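Local coordinates for protein QdtA (Thermoanaerobacterium thermosaccharolyticum, PDB 4ZU5) that belongs to the WxcM-like group of the cupin clan, folds as a beta sandwich, and carries a bound thymidine in a pocket, at residues Y3-I8 with V87-G92; K55-L60 with L111-Y116; S66-L71 with E98-T103. One frame throughout, in Å; residues are numbered along the deposited sequence.

Contact 1 (Y3-I8 with V87-G92); sequences YNVALI and VGLYIG
Tyr90 lays its side chain alongside the backbone of Asn4 to Ala6, on the sheet face that it shares with Ala6 and Ile8. Its CB sits 3.6 Å from Ala6 O and is also met by Ile8 CD1, at 4.0 Å. CG stands anti to the backbone N (chi1 168°), and from there the ring runs beside the neighbouring strand: CD2 comes near Ala6 N and Asn4 O, and CE2 is 3.9 Å from Asn4 O. Gly92 N lies over one ring face, offset toward the rim, and at the tip OH is hydrogen-bonded to ND1 of His57. Gly92 N in turn donates to Asn4 O over 2.7 Å, in a nearly straight bond.

Strands 5-8 and 87-91 run antiparallel, with axes 4.6 Å apart at closest approach. Ala6 with Tyr90 and Ile8 with Gly88 are the hydrogen-bonded pairs, each closed by two N-H to O bonds. Strand 5-9 is the outermost strand of its sheet within the chain, one of the two sheets of the cupin-type sandwich.

On the other face Leu89 CD1 lies between Val5 CG1, 3.7 Å away, and Leu7 CD2, 3.9 Å away. Leu7 CD2 also rests on Val87 CG1. From this face Val5, Leu89 and Ile91 reach strand 67-73, where Val5 and Ile91 pack on Leu71 and Leu89 packs on Ile69.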
ATOM      1  N   TYR A   3       8.770   2.522  23.715  1.00 35.08           N
ATOM      2  CA  TYR A   3       7.794   1.433  23.683  1.00 36.03           C
ATOM      3  C   TYR A   3       6.836   1.495  22.503  1.00 32.97           C
ATOM      4  O   TYR A   3       6.503   2.560  22.031  1.00 31.93           O
ATOM      5  CB  TYR A   3       6.960   1.448  24.954  1.00 35.26           C
ATOM      6  CG  TYR A   3       7.704   1.160  26.230  1.00 40.12           C
ATOM      7  CD1 TYR A   3       7.856   2.133  27.213  1.00 40.89           C
ATOM      8  CD2 TYR A   3       8.255  -0.093  26.465  1.00 40.83           C
ATOM      9  CE1 TYR A   3       8.549   1.866  28.384  1.00 40.64           C
ATOM     10  CE2 TYR A   3       8.959  -0.354  27.613  1.00 42.72           C
ATOM     11  CZ  TYR A   3       9.085   0.628  28.573  1.00 43.73           C
ATOM     12  OH  TYR A   3       9.765   0.308  29.702  1.00 43.93           O
ATOM     13  N   ASN A   4       6.320   0.341  22.100  1.00 33.34           N
ATOM     14  CA  ASN A   4       5.169   0.203  21.215  1.00 31.37           C
ATOM     15  C   ASN A   4       5.501   0.576  19.773  1.00 32.48           C
ATOM     16  O   ASN A   4       4.622   0.951  18.977  1.00 31.49           O
ATOM     17  CB  ASN A   4       3.935   0.950  21.723  1.00 33.32           C
ATOM     18  CG  ASN A   4       3.434   0.437  23.072  1.00 39.09           C
ATOM     19  OD1 ASN A   4       4.054  -0.423  23.758  1.00 35.14           O
ATOM     20  ND2 ASN A   4       2.271   0.932  23.448  1.00 39.64           N
ATOM     21  N   VAL A   5       6.764   0.423  19.440  1.00 32.34           N
ATOM     22  CA  VAL A   5       7.271   0.742  18.118  1.00 32.83           C
ATOM     23  C   VAL A   5       8.290  -0.286  17.680  1.00 34.58           C
ATOM     24  O   VAL A   5       9.067  -0.742  18.511  1.00 36.13           O
ATOM     25  CB  VAL A   5       7.905   2.156  18.149  1.00 35.45           C
ATOM     26  CG1 VAL A   5       8.559   2.499  16.822  1.00 38.60           C
ATOM     27  CG2 VAL A   5       6.824   3.172  18.434  1.00 36.03           C
ATOM     28  N   ALA A   6       8.361  -0.609  16.384  1.00 31.85           N
ATOM     29  CA  ALA A   6       9.400  -1.490  15.866  1.00 31.83           C
ATOM     30  C   ALA A   6       9.600  -1.206  14.400  1.00 30.92           C
ATOM     31  O   ALA A   6       8.689  -0.769  13.712  1.00 30.81           O
ATOM     32  CB  ALA A   6       9.076  -2.963  16.006  1.00 33.25           C
ATOM     33  N   LEU A   7      10.794  -1.565  13.974  1.00 33.52           N
ATOM     34  CA  LEU A   7      11.113  -1.714  12.569  1.00 30.42           C
ATOM     35  C   LEU A   7      10.958  -3.143  12.153  1.00 29.55           C
ATOM     36  O   LEU A   7      11.627  -4.067  12.659  1.00 30.25           O
ATOM     37  CB  LEU A   7      12.520  -1.208  12.303  1.00 31.78           C
ATOM     38  CG  LEU A   7      12.607   0.299  12.439  1.00 35.91           C
ATOM     39  CD1 LEU A   7      14.093   0.639  12.492  1.00 39.51           C
ATOM     40  CD2 LEU A   7      11.939   1.066  11.320  1.00 37.60           C
ATOM     41  N   ILE A   8      10.182  -3.326  11.104  1.00 31.28           N
ATOM     42  CA  ILE A   8       9.910  -4.629  10.577  1.00 32.90           C
ATOM     43  C   ILE A   8      10.497  -4.768   9.179  1.00 31.00           C
ATOM     44  O   ILE A   8      10.379  -3.856   8.364  1.00 33.95           O
ATOM     45  CB  ILE A   8       8.409  -4.835  10.472  1.00 33.23           C
ATOM     46  CG1 ILE A   8       7.785  -5.021  11.847  1.00 37.75           C
ATOM     47  CG2 ILE A   8       8.131  -6.123   9.705  1.00 34.95           C
ATOM     48  CD1 ILE A   8       6.265  -5.081  11.645  1.00 39.25           C
ATOM     49  N   VAL A  87      11.205  -1.929   4.482  1.00 28.85           N
ATOM     50  CA  VAL A  87      11.199  -1.722   5.943  1.00 32.55           C
ATOM     51  C   VAL A  87       9.923  -0.999   6.369  1.00 32.31           C
ATOM     52  O   VAL A  87       9.574   0.062   5.846  1.00 34.67           O
ATOM     53  CB  VAL A  87      12.418  -0.916   6.403  1.00 34.03           C
ATOM     54  CG1 VAL A  87      12.329  -0.495   7.859  1.00 37.21           C
ATOM     55  CG2 VAL A  87      13.680  -1.734   6.155  1.00 37.24           C
ATOM     56  N   GLY A  88       9.203  -1.587   7.319  1.00 29.92           N
ATOM     57  CA  GLY A  88       8.011  -0.955   7.869  1.00 28.13           C
ATOM     58  C   GLY A  88       8.227  -0.498   9.301  1.00 29.47           C
ATOM     59  O   GLY A  88       8.970  -1.152  10.066  1.00 31.92           O
ATOM     60  N   LEU A  89       7.508   0.552   9.668  1.00 27.58           N
ATOM     61  CA  LEU A  89       7.525   1.070  11.038  1.00 28.76           C
ATOM     62  C   LEU A  89       6.195   0.710  11.660  1.00 26.43           C
ATOM     63  O   LEU A  89       5.148   1.287  11.352  1.00 24.71           O
ATOM     64  CB  LEU A  89       7.792   2.578  11.058  1.00 30.51           C
ATOM     65  CG  LEU A  89       7.794   3.249  12.436  1.00 30.17           C
ATOM     66  CD1 LEU A  89       9.030   2.796  13.163  1.00 32.28           C
ATOM     67  CD2 LEU A  89       7.811   4.748  12.227  1.00 32.16           C
ATOM     68  N   TYR A  90       6.260  -0.233  12.584  1.00 27.41           N
ATOM     69  CA  TYR A  90       5.094  -0.606  13.381  1.00 28.79           C
ATOM     70  C   TYR A  90       4.931   0.370  14.498  1.00 28.54           C
ATOM     71  O   TYR A  90       5.877   0.665  15.245  1.00 28.50           O
ATOM     72  CB  TYR A  90       5.316  -1.973  14.020  1.00 28.49           C
ATOM     73  CG  TYR A  90       4.308  -2.344  15.093  1.00 31.28           C
ATOM     74  CD1 TYR A  90       2.991  -2.625  14.789  1.00 31.29           C
ATOM     75  CD2 TYR A  90       4.650  -2.312  16.424  1.00 34.10           C
ATOM     76  CE1 TYR A  90       2.056  -2.839  15.801  1.00 30.66           C
ATOM     77  CE2 TYR A  90       3.731  -2.550  17.429  1.00 33.62           C
ATOM     78  CZ  TYR A  90       2.430  -2.848  17.116  1.00 31.80           C
ATOM     79  OH  TYR A  90       1.546  -3.093  18.179  1.00 33.14           O
ATOM     80  N   ILE A  91       3.703   0.832  14.643  1.00 28.24           N
ATOM     81  CA  ILE A  91       3.359   1.742  15.719  1.00 29.99           C
ATOM     82  C   ILE A  91       2.117   1.250  16.401  1.00 28.42           C
ATOM     83  O   ILE A  91       1.054   1.257  15.834  1.00 30.98           O
ATOM     84  CB  ILE A  91       3.096   3.191  15.235  1.00 30.50           C
ATOM     85  CG1 ILE A  91       4.305   3.720  14.482  1.00 31.67           C
ATOM     86  CG2 ILE A  91       2.771   4.102  16.419  1.00 33.88           C
ATOM     87  CD1 ILE A  91       4.061   5.036  13.761  1.00 31.81           C
ATOM     88  N   GLY A  92       2.264   0.901  17.665  1.00 30.49           N
ATOM     89  CA  GLY A  92       1.174   0.494  18.492  1.00 32.07           C
ATOM     90  C   GLY A  92       0.434   1.607  19.211  1.00 33.49           C
ATOM     91  O   GLY A  92       0.555   2.753  18.843  1.00 30.66           O
TER

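Contact 2 (K55-L60 with L111-Y116); sequences KLHQVL and LASEYY. Unlike the reference sequence in segment 111-116: Tyr116 (reference Cys).
Leu56 packs its CD1 branch on the residues that follow strand 107-112, coming within 3.5 Å of Glu114 N. The same methyl group also touches Ser113 OG, Ala112 CB and Glu114 CB.

Beside it, Ser113 pairs with His57 through both backbone and side chain. Its hydroxyl is held between its own backbone N and carbonyl carbon (chi1 73°), where OG accepts the N-H of His57 at 3.0 Å, with an N-H...O angle of 153°. The backbone N of Ser113 returns a bond to His57 O at 2.9 Å. OG also stands near the plane of the imidazole, at its edge, 4.1 Å from His57 CD2, while ND1 of that ring is hydrogen-bonded to OH of Tyr90.

Further along, the antiparallel ladder becomes regular. Gln58 and Ala112 form a non-hydrogen-bonded pair, and Val59 and Leu111 follow as a hydrogen-bonded pair. Gln58 CA lies 3.1 Å from Leu111 O in a CA-H...O contact. These strands are the middle and next strands of a five-stranded cupin sheet. The side chain of Gln58 is about 7 Å from the bound thymidine, and its amide group is hydrogen-bonded to Arg97 and Tyr37. Tyr116, which differs from the reference sequence, lines the thymidine pocket with Arg35 and Tyr121.

With a serine oxygen serving as acceptor in place of a backbone carbonyl, the pairing of the two segments is carried past the last regular bridge, up to His57 N.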
ATOM      1  N   LYS A  55      -6.405   1.990  20.266  1.00 38.92           N
ATOM      2  CA  LYS A  55      -6.623   0.561  19.959  1.00 38.02           C
ATOM      3  C   LYS A  55      -6.026   0.108  18.602  1.00 33.27           C
ATOM      4  O   LYS A  55      -5.930  -1.068  18.314  1.00 39.65           O
ATOM      5  CB  LYS A  55      -8.134   0.286  19.959  1.00 43.17           C
ATOM      6  CG  LYS A  55      -8.690   0.198  21.384  1.00 51.62           C
ATOM      7  CD  LYS A  55     -10.155   0.575  21.545  1.00 57.26           C
ATOM      8  CE  LYS A  55     -10.955   0.354  20.269  1.00 64.53           C
ATOM      9  NZ  LYS A  55     -12.426   0.353  20.543  1.00 68.93           N
ATOM     10  N   LEU A  56      -5.706   1.049  17.757  1.00 31.53           N
ATOM     11  CA  LEU A  56      -5.253   0.806  16.408  1.00 32.54           C
ATOM     12  C   LEU A  56      -3.768   0.401  16.366  1.00 36.23           C
ATOM     13  O   LEU A  56      -2.944   0.962  17.075  1.00 33.34           O
ATOM     14  CB  LEU A  56      -5.463   2.084  15.612  1.00 32.93           C
ATOM     15  CG  LEU A  56      -5.159   2.008  14.122  1.00 33.39           C
ATOM     16  CD1 LEU A  56      -6.114   1.019  13.459  1.00 31.21           C
ATOM     17  CD2 LEU A  56      -5.248   3.347  13.419  1.00 35.99           C
ATOM     18  N   HIS A  57      -3.428  -0.503  15.440  1.00 30.77           N
ATOM     19  CA  HIS A  57      -2.046  -0.903  15.204  1.00 31.73           C
ATOM     20  C   HIS A  57      -1.861  -0.572  13.732  1.00 32.83           C
ATOM     21  O   HIS A  57      -2.797  -0.714  12.948  1.00 30.69           O
ATOM     22  CB  HIS A  57      -1.831  -2.395  15.516  1.00 31.91           C
ATOM     23  CG  HIS A  57      -2.026  -2.754  16.957  1.00 27.92           C
ATOM     24  ND1 HIS A  57      -0.986  -2.980  17.836  1.00 32.01           N
ATOM     25  CD2 HIS A  57      -3.159  -2.992  17.657  1.00 29.34           C
ATOM     26  CE1 HIS A  57      -1.477  -3.230  19.043  1.00 30.98           C
ATOM     27  NE2 HIS A  57      -2.795  -3.226  18.958  1.00 30.74           N
ATOM     28  N   GLN A  58      -0.690  -0.040  13.395  1.00 27.42           N
ATOM     29  CA  GLN A  58      -0.382   0.431  12.066  1.00 29.86           C
ATOM     30  C   GLN A  58       1.037   0.055  11.734  1.00 28.13           C
ATOM     31  O   GLN A  58       1.877  -0.084  12.639  1.00 27.41           O
ATOM     32  CB  GLN A  58      -0.410   1.960  12.109  1.00 34.97           C
ATOM     33  CG  GLN A  58      -1.794   2.538  12.269  1.00 38.60           C
ATOM     34  CD  GLN A  58      -1.790   4.031  11.932  1.00 41.14           C
ATOM     35  OE1 GLN A  58      -0.836   4.750  12.205  1.00 38.00           O
ATOM     36  NE2 GLN A  58      -2.841   4.477  11.285  1.00 43.75           N
ATOM     37  N   VAL A  59       1.317  -0.019  10.441  1.00 27.27           N
ATOM     38  CA  VAL A  59       2.659  -0.098   9.912  1.00 26.43           C
ATOM     39  C   VAL A  59       2.789   0.960   8.847  1.00 28.58           C
ATOM     40  O   VAL A  59       2.023   0.997   7.916  1.00 27.74           O
ATOM     41  CB  VAL A  59       2.925  -1.491   9.349  1.00 25.67           C
ATOM     42  CG1 VAL A  59       4.230  -1.583   8.586  1.00 25.61           C
ATOM     43  CG2 VAL A  59       2.958  -2.506  10.501  1.00 23.58           C
ATOM     44  N   LEU A  60       3.826   1.766   8.962  1.00 28.20           N
ATOM     45  CA  LEU A  60       4.105   2.809   7.985  1.00 28.28           C
ATOM     46  C   LEU A  60       5.254   2.379   7.086  1.00 28.14           C
ATOM     47  O   LEU A  60       6.270   1.838   7.554  1.00 29.19           O
ATOM     48  CB  LEU A  60       4.494   4.118   8.697  1.00 28.21           C
ATOM     49  CG  LEU A  60       3.402   5.022   9.273  1.00 31.32           C
ATOM     50  CD1 LEU A  60       2.442   4.276  10.199  1.00 30.51           C
ATOM     51  CD2 LEU A  60       3.970   6.214  10.029  1.00 32.32           C
ATOM     52  N   LEU A 111      -0.622   0.671   6.604  1.00 28.11           N
ATOM     53  CA  LEU A 111      -1.501  -0.458   6.795  1.00 29.05           C
ATOM     54  C   LEU A 111      -2.066  -0.404   8.218  1.00 31.02           C
ATOM     55  O   LEU A 111      -1.341  -0.121   9.147  1.00 28.18           O
ATOM     56  CB  LEU A 111      -0.733  -1.766   6.646  1.00 28.40           C
ATOM     57  CG  LEU A 111       0.240  -1.828   5.474  1.00 32.71           C
ATOM     58  CD1 LEU A 111       1.062  -3.119   5.480  1.00 32.26           C
ATOM     59  CD2 LEU A 111      -0.433  -1.594   4.149  1.00 33.44           C
ATOM     60  N   ALA A 112      -3.356  -0.647   8.401  1.00 28.53           N
ATOM     61  CA  ALA A 112      -4.057  -0.383   9.639  1.00 27.41           C
ATOM     62  C   ALA A 112      -4.883  -1.588   9.999  1.00 31.46           C
ATOM     63  O   ALA A 112      -5.486  -2.209   9.118  1.00 30.26           O
ATOM     64  CB  ALA A 112      -4.963   0.832   9.494  1.00 27.77           C
ATOM     65  N   SER A 113      -4.909  -1.884  11.292  1.00 32.19           N
ATOM     66  CA  SER A 113      -5.593  -3.061  11.856  1.00 31.64           C
ATOM     67  C   SER A 113      -7.127  -2.910  12.035  1.00 32.85           C
ATOM     68  O   SER A 113      -7.791  -3.900  12.325  1.00 32.79           O
ATOM     69  CB  SER A 113      -4.977  -3.440  13.217  1.00 33.00           C
ATOM     70  OG  SER A 113      -5.322  -2.537  14.250  1.00 30.95           O
ATOM     71  N   GLU A 114      -7.655  -1.713  11.868  1.00 32.47           N
ATOM     72  CA  GLU A 114      -9.081  -1.497  11.958  1.00 34.66           C
ATOM     73  C   GLU A 114      -9.581  -0.512  10.964  1.00 31.93           C
ATOM     74  O   GLU A 114      -8.877   0.356  10.486  1.00 32.56           O
ATOM     75  CB  GLU A 114      -9.460  -0.970  13.343  1.00 34.78           C
ATOM     76  CG  GLU A 114      -9.067  -1.880  14.476  1.00 36.64           C
ATOM     77  CD  GLU A 114      -9.844  -3.177  14.520  1.00 39.94           C
ATOM     78  OE1 GLU A 114     -10.855  -3.348  13.776  1.00 46.71           O
ATOM     79  OE2 GLU A 114      -9.397  -4.017  15.326  1.00 42.43           O
ATOM     80  N   TYR A 115     -10.869  -0.617  10.647  1.00 37.97           N
ATOM     81  CA  TYR A 115     -11.496   0.499   9.930  1.00 39.25           C
ATOM     82  C   TYR A 115     -11.417   1.782  10.735  1.00 40.37           C
ATOM     83  O   TYR A 115     -11.361   1.747  11.956  1.00 39.17           O
ATOM     84  CB  TYR A 115     -12.983   0.215   9.631  1.00 47.73           C
ATOM     85  CG  TYR A 115     -13.205  -1.112   8.915  1.00 47.32           C
ATOM     86  CD1 TYR A 115     -13.494  -2.274   9.634  1.00 56.60           C
ATOM     87  CD2 TYR A 115     -13.087  -1.203   7.526  1.00 55.24           C
ATOM     88  CE1 TYR A 115     -13.672  -3.497   8.992  1.00 59.62           C
ATOM     89  CE2 TYR A 115     -13.292  -2.408   6.864  1.00 51.83           C
ATOM     90  CZ  TYR A 115     -13.580  -3.555   7.596  1.00 61.48           C
ATOM     91  OH  TYR A 115     -13.788  -4.768   6.958  1.00 59.09           O
ATOM     92  N   TYR A 116     -11.416   2.891  10.017  1.00 36.05           N
ATOM     93  CA  TYR A 116     -11.462   4.217  10.570  1.00 44.18           C
ATOM     94  C   TYR A 116     -12.524   4.374  11.627  1.00 40.94           C
ATOM     95  O   TYR A 116     -13.654   3.978  11.418  1.00 44.76           O
ATOM     96  CB  TYR A 116     -11.720   5.215   9.466  1.00 44.43           C
ATOM     97  CG  TYR A 116     -11.823   6.609  10.000  1.00 55.77           C
ATOM     98  CD1 TYR A 116     -10.688   7.292  10.435  1.00 58.67           C
ATOM     99  CD2 TYR A 116     -13.055   7.243  10.098  1.00 53.92           C
ATOM    100  CE1 TYR A 116     -10.767   8.588  10.909  1.00 59.74           C
ATOM    101  CE2 TYR A 116     -13.138   8.532  10.588  1.00 61.02           C
ATOM    102  CZ  TYR A 116     -11.997   9.194  10.995  1.00 60.35           C
ATOM    103  OH  TYR A 116     -12.105  10.473  11.471  1.00 64.63           O
TER

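Contact 3 (S66-L71 with E98-T103); sequences SVKIRL and EMFDFT
Arg70 and Phe100 are brought together by contrasting first torsions: CG of Arg70 is anti to its backbone N (chi1 170°), whereas CG of Phe100 sits between its backbone N and carbonyl carbon (chi1 72°). A bend at chi3 of Arg70 turns NE aside, and the guanidinium lies flat on the Phe100 ring, with planes 7° apart and centres separated by 4.3 Å. NH2 lies above the rim, 3.4 Å from Phe100 CE2. On the opposite face Lys68 CB makes a CH-pi contact, 3.8 Å from the centroid of the Phe100 ring, so the ring lies between a guanidinium and the aliphatic base of Lys68.

NH1 of Arg70 forms a salt bridge with Glu98 OE1 at 2.9 Å. NH1 meets OE1 nearly along the C-O axis, and the oxygen lies somewhat out of the guanidinium plane. Glu98 OE2 is hydrogen-bonded to NE1 of Trp96.

The two strands, 67-73 and 96-100, are antiparallel neighbours in the second sheet of the cupin sandwich, and their inner face carries Val67, Ile69 and Met99. Ile69 CD1 touches Met99 CG at 3.6 Å. Val67 CG2 stands over the centre of the Phe102 ring, 3.5 Å from the centroid.

Where the second strand ends, Asp101 OD2 is met by Lys68 NZ in a salt bridge of 2.8 Å, accepting with its anti lone pair, the one away from OD1. A water bonded to Lys68 NZ also donates to Asp101 O, and Ser66 N donates to Thr103 OG1 at 3.1 Å.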
ATOM      1  N   SER A  66      11.880   9.681   0.758  1.00 39.14           N
ATOM      2  CA  SER A  66      12.151   9.643   2.172  1.00 35.23           C
ATOM      3  C   SER A  66      11.233  10.577   2.936  1.00 32.16           C
ATOM      4  O   SER A  66      10.714  11.570   2.390  1.00 36.50           O
ATOM      5  CB  SER A  66      13.630  10.026   2.369  1.00 41.32           C
ATOM      6  OG  SER A  66      13.688  11.011   3.373  1.00 47.88           O
ATOM      7  N   VAL A  67      10.973  10.230   4.209  1.00 32.30           N
ATOM      8  CA  VAL A  67      10.111  10.962   5.096  1.00 33.23           C
ATOM      9  C   VAL A  67      10.560  10.625   6.524  1.00 34.25           C
ATOM     10  O   VAL A  67      11.029   9.517   6.804  1.00 35.20           O
ATOM     11  CB  VAL A  67       8.604  10.632   4.933  1.00 36.49           C
ATOM     12  CG1 VAL A  67       8.355   9.131   5.137  1.00 39.20           C
ATOM     13  CG2 VAL A  67       7.733  11.436   5.878  1.00 39.18           C
ATOM     14  N   LYS A  68      10.407  11.603   7.392  1.00 34.20           N
ATOM     15  CA  LYS A  68      10.796  11.494   8.786  1.00 34.29           C
ATOM     16  C   LYS A  68       9.587  11.406   9.687  1.00 32.76           C
ATOM     17  O   LYS A  68       8.611  12.188   9.598  1.00 32.76           O
ATOM     18  CB  LYS A  68      11.697  12.704   9.149  1.00 38.36           C
ATOM     19  CG  LYS A  68      13.125  12.589   8.626  1.00 41.21           C
ATOM     20  CD  LYS A  68      13.941  13.819   8.999  1.00 44.76           C
ATOM     21  CE  LYS A  68      15.241  13.866   8.233  1.00 46.12           C
ATOM     22  NZ  LYS A  68      14.967  14.324   6.854  1.00 46.35           N
ATOM     23  N   ILE A  69       9.632  10.423  10.594  1.00 32.64           N
ATOM     24  CA  ILE A  69       8.534  10.200  11.489  1.00 32.99           C
ATOM     25  C   ILE A  69       9.020  10.550  12.878  1.00 31.82           C
ATOM     26  O   ILE A  69       9.983   9.947  13.368  1.00 33.80           O
ATOM     27  CB  ILE A  69       8.083   8.722  11.573  1.00 31.42           C
ATOM     28  CG1 ILE A  69       7.940   8.074  10.212  1.00 35.59           C
ATOM     29  CG2 ILE A  69       6.823   8.632  12.403  1.00 34.39           C
ATOM     30  CD1 ILE A  69       7.129   8.864   9.218  1.00 34.96           C
ATOM     31  N   ARG A  70       8.371  11.533  13.478  1.00 33.39           N
ATOM     32  CA  ARG A  70       8.659  11.894  14.873  1.00 35.59           C
ATOM     33  C   ARG A  70       7.693  11.120  15.747  1.00 32.36           C
ATOM     34  O   ARG A  70       6.492  11.306  15.660  1.00 35.25           O
ATOM     35  CB  ARG A  70       8.504  13.408  15.084  1.00 37.16           C
ATOM     36  CG  ARG A  70       8.531  13.896  16.532  1.00 42.38           C
ATOM     37  CD  ARG A  70       8.383  15.435  16.664  1.00 43.36           C
ATOM     38  NE  ARG A  70       9.396  16.171  15.908  1.00 44.60           N
ATOM     39  CZ  ARG A  70       9.178  16.855  14.789  1.00 41.45           C
ATOM     40  NH1 ARG A  70       7.978  16.945  14.241  1.00 44.54           N
ATOM     41  NH2 ARG A  70      10.190  17.410  14.170  1.00 44.63           N
ATOM     42  N   LEU A  71       8.237  10.236  16.582  1.00 33.09           N
ATOM     43  CA  LEU A  71       7.480   9.428  17.492  1.00 33.65           C
ATOM     44  C   LEU A  71       7.711   9.953  18.895  1.00 35.33           C
ATOM     45  O   LEU A  71       8.849  10.214  19.299  1.00 37.21           O
ATOM     46  CB  LEU A  71       7.949   7.970  17.463  1.00 36.62           C
ATOM     47  CG  LEU A  71       7.997   7.391  16.052  1.00 39.11           C
ATOM     48  CD1 LEU A  71       8.897   6.163  15.992  1.00 45.10           C
ATOM     49  CD2 LEU A  71       6.587   7.065  15.654  1.00 37.16           C
ATOM     50  N   GLU A  98       4.132  12.515  14.344  1.00 32.68           N
ATOM     51  CA  GLU A  98       4.153  13.567  13.309  1.00 31.93           C
ATOM     52  C   GLU A  98       5.095  13.141  12.192  1.00 34.94           C
ATOM     53  O   GLU A  98       6.048  12.381  12.388  1.00 38.45           O
ATOM     54  CB  GLU A  98       4.634  14.873  13.962  1.00 35.19           C
ATOM     55  CG  GLU A  98       3.749  15.330  15.105  1.00 34.07           C
ATOM     56  CD  GLU A  98       4.397  16.342  16.023  1.00 34.93           C
ATOM     57  OE1 GLU A  98       5.476  16.820  15.651  1.00 39.69           O
ATOM     58  OE2 GLU A  98       3.804  16.623  17.079  1.00 41.27           O
ATOM     59  N   MET A  99       4.826  13.607  10.982  1.00 34.68           N
ATOM     60  CA  MET A  99       5.623  13.237   9.852  1.00 35.81           C
ATOM     61  C   MET A  99       6.065  14.490   9.096  1.00 32.59           C
ATOM     62  O   MET A  99       5.280  15.416   8.940  1.00 37.87           O
ATOM     63  CB  MET A  99       4.791  12.370   8.907  1.00 37.15           C
ATOM     64  CG  MET A  99       4.283  11.056   9.493  1.00 38.63           C
ATOM     65  SD  MET A  99       2.664  11.196  10.207  1.00 51.39           S
ATOM     66  CE  MET A  99       1.710  10.858   8.732  1.00 50.77           C
ATOM     67  N   PHE A 100       7.292  14.495   8.619  1.00 38.21           N
ATOM     68  CA  PHE A 100       7.875  15.720   8.048  1.00 39.04           C
ATOM     69  C   PHE A 100       9.058  15.436   7.139  1.00 40.16           C
ATOM     70  O   PHE A 100       9.515  14.289   7.028  1.00 40.84           O
ATOM     71  CB  PHE A 100       8.199  16.697   9.197  1.00 41.35           C
ATOM     72  CG  PHE A 100       9.370  16.270  10.036  1.00 41.69           C
ATOM     73  CD1 PHE A 100      10.650  16.733   9.757  1.00 43.79           C
ATOM     74  CD2 PHE A 100       9.200  15.384  11.077  1.00 39.90           C
ATOM     75  CE1 PHE A 100      11.746  16.352  10.516  1.00 42.57           C
ATOM     76  CE2 PHE A 100      10.288  14.989  11.840  1.00 41.79           C
ATOM     77  CZ  PHE A 100      11.563  15.439  11.538  1.00 40.59           C
ATOM     78  N   ASP A 101       9.564  16.464   6.448  1.00 37.54           N
ATOM     79  CA  ASP A 101      10.598  16.265   5.458  1.00 36.09           C
ATOM     80  C   ASP A 101      10.241  15.215   4.417  1.00 33.46           C
ATOM     81  O   ASP A 101      11.052  14.346   4.087  1.00 38.78           O
ATOM     82  CB  ASP A 101      11.925  15.855   6.092  1.00 39.46           C
ATOM     83  CG  ASP A 101      12.680  17.051   6.757  1.00 42.07           C
ATOM     84  OD1 ASP A 101      12.162  18.176   6.854  1.00 40.76           O
ATOM     85  OD2 ASP A 101      13.755  16.777   7.300  1.00 42.04           O
ATOM     86  N   PHE A 102       9.011  15.281   3.923  1.00 34.69           N
ATOM     87  CA  PHE A 102       8.663  14.477   2.777  1.00 36.19           C
ATOM     88  C   PHE A 102       9.475  14.974   1.579  1.00 39.40           C
ATOM     89  O   PHE A 102       9.387  16.149   1.249  1.00 42.58           O
ATOM     90  CB  PHE A 102       7.179  14.675   2.485  1.00 32.53           C
ATOM     91  CG  PHE A 102       6.252  14.009   3.439  1.00 34.36           C
ATOM     92  CD1 PHE A 102       5.894  14.602   4.632  1.00 33.70           C
ATOM     93  CD2 PHE A 102       5.627  12.801   3.083  1.00 34.21           C
ATOM     94  CE1 PHE A 102       4.956  14.010   5.479  1.00 35.97           C
ATOM     95  CE2 PHE A 102       4.715  12.189   3.929  1.00 37.15           C
ATOM     96  CZ  PHE A 102       4.363  12.800   5.130  1.00 35.77           C
ATOM     97  N   THR A 103      10.266  14.113   0.957  1.00 41.00           N
ATOM     98  CA  THR A 103      10.931  14.468  -0.282  1.00 40.68           C
ATOM     99  C   THR A 103       9.992  14.536  -1.487  1.00 44.52           C
ATOM    100  O   THR A 103       8.811  14.149  -1.420  1.00 43.96           O
ATOM    101  CB  THR A 103      12.092  13.527  -0.592  1.00 44.33           C
ATOM    102  OG1 THR A 103      11.618  12.218  -0.920  1.00 42.72           O
ATOM    103  CG2 THR A 103      13.044  13.454   0.574  1.00 42.90           C
TER
HETATM  104  O   HOH W   1      13.209  13.059   4.620  1.00 44.16           O

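How the contacts relate
Contacts 1 and 2 belong to one sheet, in which strands 87-91 and 58-64 are neighbours; contact 3 lies in the facing sheet. Contact 2 is the most buried, while contacts 1 and 3 each combine apolar side chains turned into the sandwich with more accessible groups. Contacts 1 and 2 meet through Leu89 N and Leu60 O, 2.8 Å apart, whereas contact 3 reaches both across the sandwich by apolar packing, touching contact 2 where Leu60 CD2 lies 4.2 Å from Ile69 CD1. Chemistry follows place: contact 1 is mostly backbone pairing and aliphatic packing, contact 2 adds a serine hydroxyl as acceptor, and contact 3 has salt bridges and a guanidinium stack.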